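Local coordinates for protein orotidine 5'-phosphate decarboxylase (Streptomyces avermitilis, PDB 3V75) that probably catalyses the decarboxylation of orotidine 5'-phosphate to UMP, the closing step of de novo UMP biosynthesis, at residues D59-L64 against G93-A98; R69-A74 against A80-Q85. One frame throughout, in Å; residues are numbered along the deposited sequence.

Contact 1: D59-L64 against G93-A98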
ATOM      1  N   ASP A  59       3.632 -23.770  -4.912  1.00 16.52           N
ATOM      2  CA  ASP A  59       3.344 -22.463  -4.331  1.00 13.95           C
ATOM      3  C   ASP A  59       4.581 -21.947  -3.639  1.00 18.49           C
ATOM      4  O   ASP A  59       4.671 -21.944  -2.397  1.00 21.18           O
ATOM      5  CB  ASP A  59       2.191 -22.566  -3.341  1.00 18.82           C
ATOM      6  CG  ASP A  59       1.827 -21.235  -2.753  1.00 20.37           C
ATOM      7  OD1 ASP A  59       1.789 -20.220  -3.491  1.00 17.81           O
ATOM      8  OD2 ASP A  59       1.541 -21.238  -1.541  1.00 22.88           O
ATOM      9  N   ASP A  60       5.578 -21.585  -4.423  1.00 14.76           N
ATOM     10  CA  ASP A  60       6.836 -21.124  -3.860  1.00 15.84           C
ATOM     11  C   ASP A  60       7.517 -20.237  -4.852  1.00 16.98           C
ATOM     12  O   ASP A  60       6.972 -19.996  -5.936  1.00 15.35           O
ATOM     13  CB  ASP A  60       7.754 -22.266  -3.392  1.00 18.40           C
ATOM     14  CG  ASP A  60       8.086 -23.262  -4.501  1.00 19.10           C
ATOM     15  OD1 ASP A  60       7.996 -22.916  -5.710  1.00 17.58           O
ATOM     16  OD2 ASP A  60       8.462 -24.418  -4.157  1.00 22.67           O
ATOM     17  N   VAL A  61       8.702 -19.743  -4.483  1.00 15.89           N
ATOM     18  CA  VAL A  61       9.432 -18.781  -5.302  1.00 16.73           C
ATOM     19  C   VAL A  61       9.745 -19.356  -6.687  1.00 17.11           C
ATOM     20  O   VAL A  61       9.638 -18.643  -7.700  1.00 15.32           O
ATOM     21  CB  VAL A  61      10.770 -18.340  -4.626  1.00 23.02           C
ATOM     22  CG1 VAL A  61      11.686 -17.645  -5.631  1.00 22.97           C
ATOM     23  CG2 VAL A  61      10.479 -17.387  -3.524  1.00 21.79           C
ATOM     24  N   ALA A  62      10.153 -20.624  -6.735  1.00 13.89           N
ATOM     25  CA  ALA A  62      10.445 -21.253  -8.038  1.00 15.97           C
ATOM     26  C   ALA A  62       9.193 -21.298  -8.944  1.00 13.48           C
ATOM     27  O   ALA A  62       9.291 -21.047 -10.150  1.00 16.70           O
ATOM     28  CB  ALA A  62      11.024 -22.666  -7.837  1.00 19.82           C
ATOM     29  N   GLY A  63       8.026 -21.590  -8.352  1.00 14.14           N
ATOM     30  CA  GLY A  63       6.770 -21.595  -9.091  1.00 12.38           C
ATOM     31  C   GLY A  63       6.390 -20.202  -9.568  1.00 15.88           C
ATOM     32  O   GLY A  63       6.014 -19.983 -10.744  1.00 15.06           O
ATOM     33  N   LEU A  64       6.490 -19.244  -8.643  1.00 12.96           N
ATOM     34  CA  LEU A  64       6.280 -17.823  -8.949  1.00 15.91           C
ATOM     35  C   LEU A  64       7.109 -17.385 -10.147  1.00 11.47           C
ATOM     36  O   LEU A  64       6.619 -16.709 -11.080  1.00 12.16           O
ATOM     37  CB  LEU A  64       6.726 -16.994  -7.735  1.00 13.83           C
ATOM     38  CG  LEU A  64       6.639 -15.473  -7.889  1.00 12.94           C
ATOM     39  CD1 LEU A  64       5.222 -15.063  -7.559  1.00 14.32           C
ATOM     40  CD2 LEU A  64       7.591 -14.801  -6.872  1.00 14.68           C
ATOM     41  N   GLY A  93       8.614 -12.406   0.149  1.00 10.15           N
ATOM     42  CA  GLY A  93       9.681 -11.537   0.647  1.00 10.63           C
ATOM     43  C   GLY A  93      10.597 -11.042  -0.464  1.00 11.03           C
ATOM     44  O   GLY A  93      10.186 -10.887  -1.642  1.00 10.85           O
ATOM     45  N   SER A  94      11.847 -10.777  -0.095  1.00 10.64           N
ATOM     46  CA  SER A  94      12.801 -10.187  -1.027  1.00  9.56           C
ATOM     47  C   SER A  94      13.020 -11.051  -2.272  1.00  9.39           C
ATOM     48  O   SER A  94      13.178 -10.518  -3.360  1.00 10.16           O
ATOM     49  CB  SER A  94      14.140  -9.929  -0.330  1.00 10.40           C
ATOM     50  OG  SER A  94      14.669 -11.125   0.209  1.00 11.94           O
ATOM     51  N   ARG A  95      13.003 -12.369  -2.112  1.00 10.17           N
ATOM     52  CA  ARG A  95      13.177 -13.242  -3.268  1.00 11.79           C
ATOM     53  C   ARG A  95      12.002 -13.131  -4.248  1.00  9.61           C
ATOM     54  O   ARG A  95      12.198 -13.219  -5.475  1.00 10.27           O
ATOM     55  CB  ARG A  95      13.348 -14.683  -2.803  1.00 13.93           C
ATOM     56  CG  ARG A  95      14.696 -14.903  -2.073  1.00 18.92           C
ATOM     57  CD  ARG A  95      14.826 -16.367  -1.602  1.00 23.60           C
ATOM     58  NE  ARG A  95      14.974 -17.264  -2.751  1.00 36.53           N
ATOM     59  CZ  ARG A  95      14.449 -18.493  -2.826  1.00 32.09           C
ATOM     60  NH1 ARG A  95      13.743 -18.996  -1.784  1.00 42.39           N
ATOM     61  NH2 ARG A  95      14.643 -19.229  -3.931  1.00 35.69           N
ATOM     62  N   GLY A  96      10.799 -12.923  -3.726  1.00  9.39           N
ATOM     63  CA  GLY A  96       9.662 -12.650  -4.602  1.00 10.16           C
ATOM     64  C   GLY A  96       9.765 -11.310  -5.300  1.00  7.68           C
ATOM     65  O   GLY A  96       9.442 -11.160  -6.476  1.00  8.09           O
ATOM     66  N   VAL A  97      10.211 -10.294  -4.553  1.00  7.95           N
ATOM     67  CA  VAL A  97      10.424  -8.979  -5.159  1.00  7.14           C
ATOM     68  C   VAL A  97      11.500  -9.019  -6.258  1.00  8.26           C
ATOM     69  O   VAL A  97      11.388  -8.315  -7.274  1.00  8.70           O
ATOM     70  CB  VAL A  97      10.694  -7.892  -4.066  1.00  6.94           C
ATOM     71  CG1 VAL A  97      10.953  -6.502  -4.716  1.00  9.07           C
ATOM     72  CG2 VAL A  97       9.502  -7.820  -3.075  1.00  8.45           C
ATOM     73  N   ALA A  98      12.520  -9.857  -6.074  1.00  8.54           N
ATOM     74  CA  ALA A  98      13.552 -10.020  -7.094  1.00  9.23           C
ATOM     75  C   ALA A  98      12.948 -10.602  -8.389  1.00  9.15           C
ATOM     76  O   ALA A  98      13.273 -10.148  -9.502  1.00  9.32           O
ATOM     77  CB  ALA A  98      14.699 -10.915  -6.561  1.00 11.00           C
TER
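V61 holds CG1 anti to its backbone N (chi1 165°), while the R95 chain bends at its third torsion (chi3 69°), folding the guanidinium back over the valine; the two side chains cross at about a right angle. CG1 of V61 sits over one face of the guanidinium, displaced from its centre toward the outer atoms, and comes 3.8 Å from R95 NH2. The other branch, V61 CG2, rests 4.0 Å from R95 CB, so the valine is held against the aliphatic base as well as the flat end. With an alanine here both branches go, and the guanidinium would probably lose most of its apolar backing and be freer to swing. Deeper in, L64 puts CD2 against G96 CA (3.8 Å); the leucine packs directly on the glycine's main chain. F92 touches both V61 and L64. The first helical turn is fixed by D60, an N-cap residue whose OD1 accepts from G63 N (3.0 Å). On the other helix, S94 OG is hydrogen-bonded to E101 of the second subunit, which places this end beside the dimer interface. Such packing joins the N-terminal ends of two outer helices, 61-75 and 93-109, in a TIM barrel.

Contact 2: R69-A74 against A80-Q85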
ATOM      1  N   ARG A  69       7.860 -15.817 -15.765  1.00 12.37           N
ATOM      2  CA  ARG A  69       8.679 -15.905 -16.949  1.00 14.97           C
ATOM      3  C   ARG A  69       7.852 -16.341 -18.159  1.00 13.39           C
ATOM      4  O   ARG A  69       8.010 -15.796 -19.257  1.00 14.85           O
ATOM      5  CB  ARG A  69       9.828 -16.889 -16.691  1.00 17.77           C
ATOM      6  CG  ARG A  69      10.677 -17.100 -17.894  1.00 19.45           C
ATOM      7  CD  ARG A  69      11.883 -17.972 -17.545  1.00 22.37           C
ATOM      8  NE  ARG A  69      12.525 -18.338 -18.800  1.00 28.83           N
ATOM      9  CZ  ARG A  69      13.689 -18.963 -18.875  1.00 35.53           C
ATOM     10  NH1 ARG A  69      14.324 -19.276 -17.740  1.00 31.03           N
ATOM     11  NH2 ARG A  69      14.196 -19.260 -20.080  1.00 35.50           N
ATOM     12  N   THR A  70       6.986 -17.328 -17.971  1.00 13.04           N
ATOM     13  CA  THR A  70       6.188 -17.838 -19.080  1.00 13.52           C
ATOM     14  C   THR A  70       5.208 -16.778 -19.564  1.00 11.63           C
ATOM     15  O   THR A  70       4.997 -16.633 -20.783  1.00 10.48           O
ATOM     16  CB  THR A  70       5.421 -19.101 -18.644  1.00 14.75           C
ATOM     17  OG1 THR A  70       6.373 -20.146 -18.473  1.00 16.78           O
ATOM     18  CG2 THR A  70       4.360 -19.497 -19.682  1.00 16.03           C
ATOM     19  N   VAL A  71       4.601 -16.039 -18.630  1.00 10.60           N
ATOM     20  CA  VAL A  71       3.650 -15.005 -19.028  1.00  8.80           C
ATOM     21  C   VAL A  71       4.322 -13.984 -19.916  1.00  8.79           C
ATOM     22  O   VAL A  71       3.792 -13.647 -20.977  1.00  9.32           O
ATOM     23  CB  VAL A  71       2.950 -14.313 -17.832  1.00  8.40           C
ATOM     24  CG1 VAL A  71       2.101 -13.119 -18.325  1.00 10.77           C
ATOM     25  CG2 VAL A  71       2.078 -15.341 -17.074  1.00 11.66           C
ATOM     26  N   VAL A  72       5.510 -13.507 -19.525  1.00  8.86           N
ATOM     27  CA  VAL A  72       6.166 -12.502 -20.356  1.00  9.78           C
ATOM     28  C   VAL A  72       6.711 -13.073 -21.657  1.00 10.75           C
ATOM     29  O   VAL A  72       6.652 -12.413 -22.702  1.00 10.24           O
ATOM     30  CB  VAL A  72       7.263 -11.770 -19.563  1.00 10.63           C
ATOM     31  CG1 VAL A  72       7.962 -10.766 -20.461  1.00 12.57           C
ATOM     32  CG2 VAL A  72       6.626 -11.084 -18.335  1.00 12.70           C
ATOM     33  N   GLU A  73       7.227 -14.298 -21.624  1.00 10.46           N
ATOM     34  CA  GLU A  73       7.694 -14.907 -22.876  1.00 11.34           C
ATOM     35  C   GLU A  73       6.553 -15.079 -23.869  1.00 11.33           C
ATOM     36  O   GLU A  73       6.712 -14.805 -25.060  1.00 12.28           O
ATOM     37  CB  GLU A  73       8.360 -16.264 -22.630  1.00 13.50           C
ATOM     38  CG  GLU A  73       9.702 -16.072 -21.947  1.00 14.06           C
ATOM     39  CD  GLU A  73      10.381 -17.359 -21.544  1.00 18.42           C
ATOM     40  OE1 GLU A  73       9.719 -18.444 -21.502  1.00 21.11           O
ATOM     41  OE2 GLU A  73      11.615 -17.304 -21.226  1.00 21.88           O
ATOM     42  N   ALA A  74       5.406 -15.547 -23.372  1.00 10.93           N
ATOM     43  CA  ALA A  74       4.265 -15.807 -24.248  1.00 11.09           C
ATOM     44  C   ALA A  74       3.655 -14.534 -24.775  1.00 10.50           C
ATOM     45  O   ALA A  74       3.271 -14.457 -25.945  1.00 11.14           O
ATOM     46  CB  ALA A  74       3.180 -16.595 -23.490  1.00 13.72           C
ATOM     47  N   ALA A  80      -0.589  -4.925 -25.078  1.00  8.08           N
ATOM     48  CA  ALA A  80      -0.315  -3.500 -24.858  1.00  8.73           C
ATOM     49  C   ALA A  80       0.260  -3.246 -23.460  1.00  6.64           C
ATOM     50  O   ALA A  80       1.225  -2.480 -23.310  1.00  7.46           O
ATOM     51  CB  ALA A  80      -1.558  -2.654 -25.069  1.00  8.98           C
ATOM     52  N   VAL A  81      -0.331  -3.867 -22.444  1.00  6.59           N
ATOM     53  CA  VAL A  81      -0.018  -3.539 -21.057  1.00  5.89           C
ATOM     54  C   VAL A  81      -0.042  -4.814 -20.227  1.00  5.42           C
ATOM     55  O   VAL A  81      -0.890  -5.699 -20.463  1.00  6.06           O
ATOM     56  CB  VAL A  81      -1.094  -2.575 -20.467  1.00  5.61           C
ATOM     57  CG1 VAL A  81      -0.670  -2.014 -19.097  1.00  6.04           C
ATOM     58  CG2 VAL A  81      -1.409  -1.441 -21.437  1.00  8.59           C
ATOM     59  N   PHE A  82       0.855  -4.919 -19.248  1.00  5.39           N
ATOM     60  CA  PHE A  82       0.731  -5.915 -18.172  1.00  5.38           C
ATOM     61  C   PHE A  82       0.480  -5.240 -16.853  1.00  6.44           C
ATOM     62  O   PHE A  82       0.940  -4.101 -16.643  1.00  7.16           O
ATOM     63  CB  PHE A  82       2.038  -6.661 -17.955  1.00  6.68           C
ATOM     64  CG  PHE A  82       2.352  -7.689 -18.997  1.00  7.75           C
ATOM     65  CD1 PHE A  82       1.539  -8.830 -19.148  1.00  7.80           C
ATOM     66  CD2 PHE A  82       3.505  -7.588 -19.761  1.00 11.85           C
ATOM     67  CE1 PHE A  82       1.875  -9.822 -20.076  1.00 10.73           C
ATOM     68  CE2 PHE A  82       3.861  -8.585 -20.674  1.00 13.70           C
ATOM     69  CZ  PHE A  82       3.028  -9.697 -20.853  1.00 12.56           C
ATOM     70  N   LYS A  83      -0.176  -5.938 -15.932  1.00  5.05           N
ATOM     71  CA  LYS A  83      -0.376  -5.412 -14.582  1.00  5.17           C
ATOM     72  C   LYS A  83       0.025  -6.461 -13.563  1.00  4.69           C
ATOM     73  O   LYS A  83      -0.793  -7.277 -13.143  1.00  5.19           O
ATOM     74  CB  LYS A  83      -1.824  -4.964 -14.381  1.00  4.90           C
ATOM     75  CG  LYS A  83      -2.076  -4.327 -12.997  1.00  4.73           C
ATOM     76  CD  LYS A  83      -3.455  -3.707 -12.881  1.00  5.63           C
ATOM     77  CE  LYS A  83      -4.570  -4.738 -12.692  1.00  8.64           C
ATOM     78  NZ  LYS A  83      -4.498  -5.484 -11.401  1.00  9.01           N
ATOM     79  N   PRO A  84       1.301  -6.476 -13.160  1.00  5.52           N
ATOM     80  CA  PRO A  84       1.652  -7.369 -12.050  1.00  5.62           C
ATOM     81  C   PRO A  84       0.991  -6.897 -10.773  1.00  3.94           C
ATOM     82  O   PRO A  84       0.937  -5.690 -10.522  1.00  5.19           O
ATOM     83  CB  PRO A  84       3.175  -7.225 -11.922  1.00  6.13           C
ATOM     84  CG  PRO A  84       3.478  -5.915 -12.606  1.00  7.57           C
ATOM     85  CD  PRO A  84       2.445  -5.702 -13.662  1.00  5.95           C
ATOM     86  N   GLN A  85       0.519  -7.839  -9.959  1.00  5.01           N
ATOM     87  CA  GLN A  85      -0.028  -7.522  -8.638  1.00  4.29           C
ATOM     88  C   GLN A  85       1.060  -7.804  -7.611  1.00  4.46           C
ATOM     89  O   GLN A  85       1.402  -8.943  -7.343  1.00  4.87           O
ATOM     90  CB  GLN A  85      -1.303  -8.344  -8.354  1.00  4.82           C
ATOM     91  CG  GLN A  85      -1.815  -8.288  -6.924  1.00  4.94           C
ATOM     92  CD  GLN A  85      -1.858  -6.873  -6.388  1.00  4.88           C
ATOM     93  OE1 GLN A  85      -1.062  -6.517  -5.486  1.00  5.51           O
ATOM     94  NE2 GLN A  85      -2.756  -6.054  -6.926  1.00  6.50           N
TER
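On the helix whose V71 and V72 pack against F82, R69 NE donates to E73 OE2 (2.8 Å, N-H...O 163°), a salt bridge spanning one turn on the solvent-exposed side. The acceptor lies close to the guanidinium plane, but OE2 is met from above the carboxylate plane, 42° out of it. R66 adds a weak, long ion pair to E73 OE1 and a hydrogen bond to T70 OG1. The side of the helix that meets F82 is formed by V71 and V72. F82 carries CG anti to its own carbonyl carbon (chi1 -75°), and its ring reaches from strand 81-84 toward the helix. There V71 CG1 approaches ring atom F82 CE1 obliquely, at 3.7 Å, the two side chains running antiparallel past one another. The far end of the ring also meets main chain: F82 CZ lies 4.0 Å from V71 O and 4.2 Å from V72 CA. V72 CG2 adds a looser apolar contact, 4.4 Å from F82 CE2. Further partners close in around this core, with A107 of helix 93-109 touching F82, and W55 touching V71. Next along the strand, K83 makes a salt bridge to D117, on the strand that carries K119, the predicted proton donor. The helix-strand contact itself is mainly apolar, without hydrogen bonds or charges between the two segments: three buried residues meet by shape and exclusion of water, while the R69-E73 ion pair lies on the exposed side of the helix.

How the contacts relate
Both contacts use helix 61-75: contact 1 its first turn, contact 2 a point farther along. The order in the chain is 59-64, 69-74, 80-85, 93-98, so contact 2 is nested within the loop that contact 1 closes. Their centres lie 16 Å apart; the nearest atoms are about 5 Å apart and do not touch. Contact 1 is peripheral, joining helix 61-75 to helix 93-109, whereas contact 2 lies deeper and seats the helix on strand 81-84 of the eight-stranded parallel barrel. Together they tie one helix both inward to the next strand and laterally to helix 93-109, away from the predicted active-site lysine.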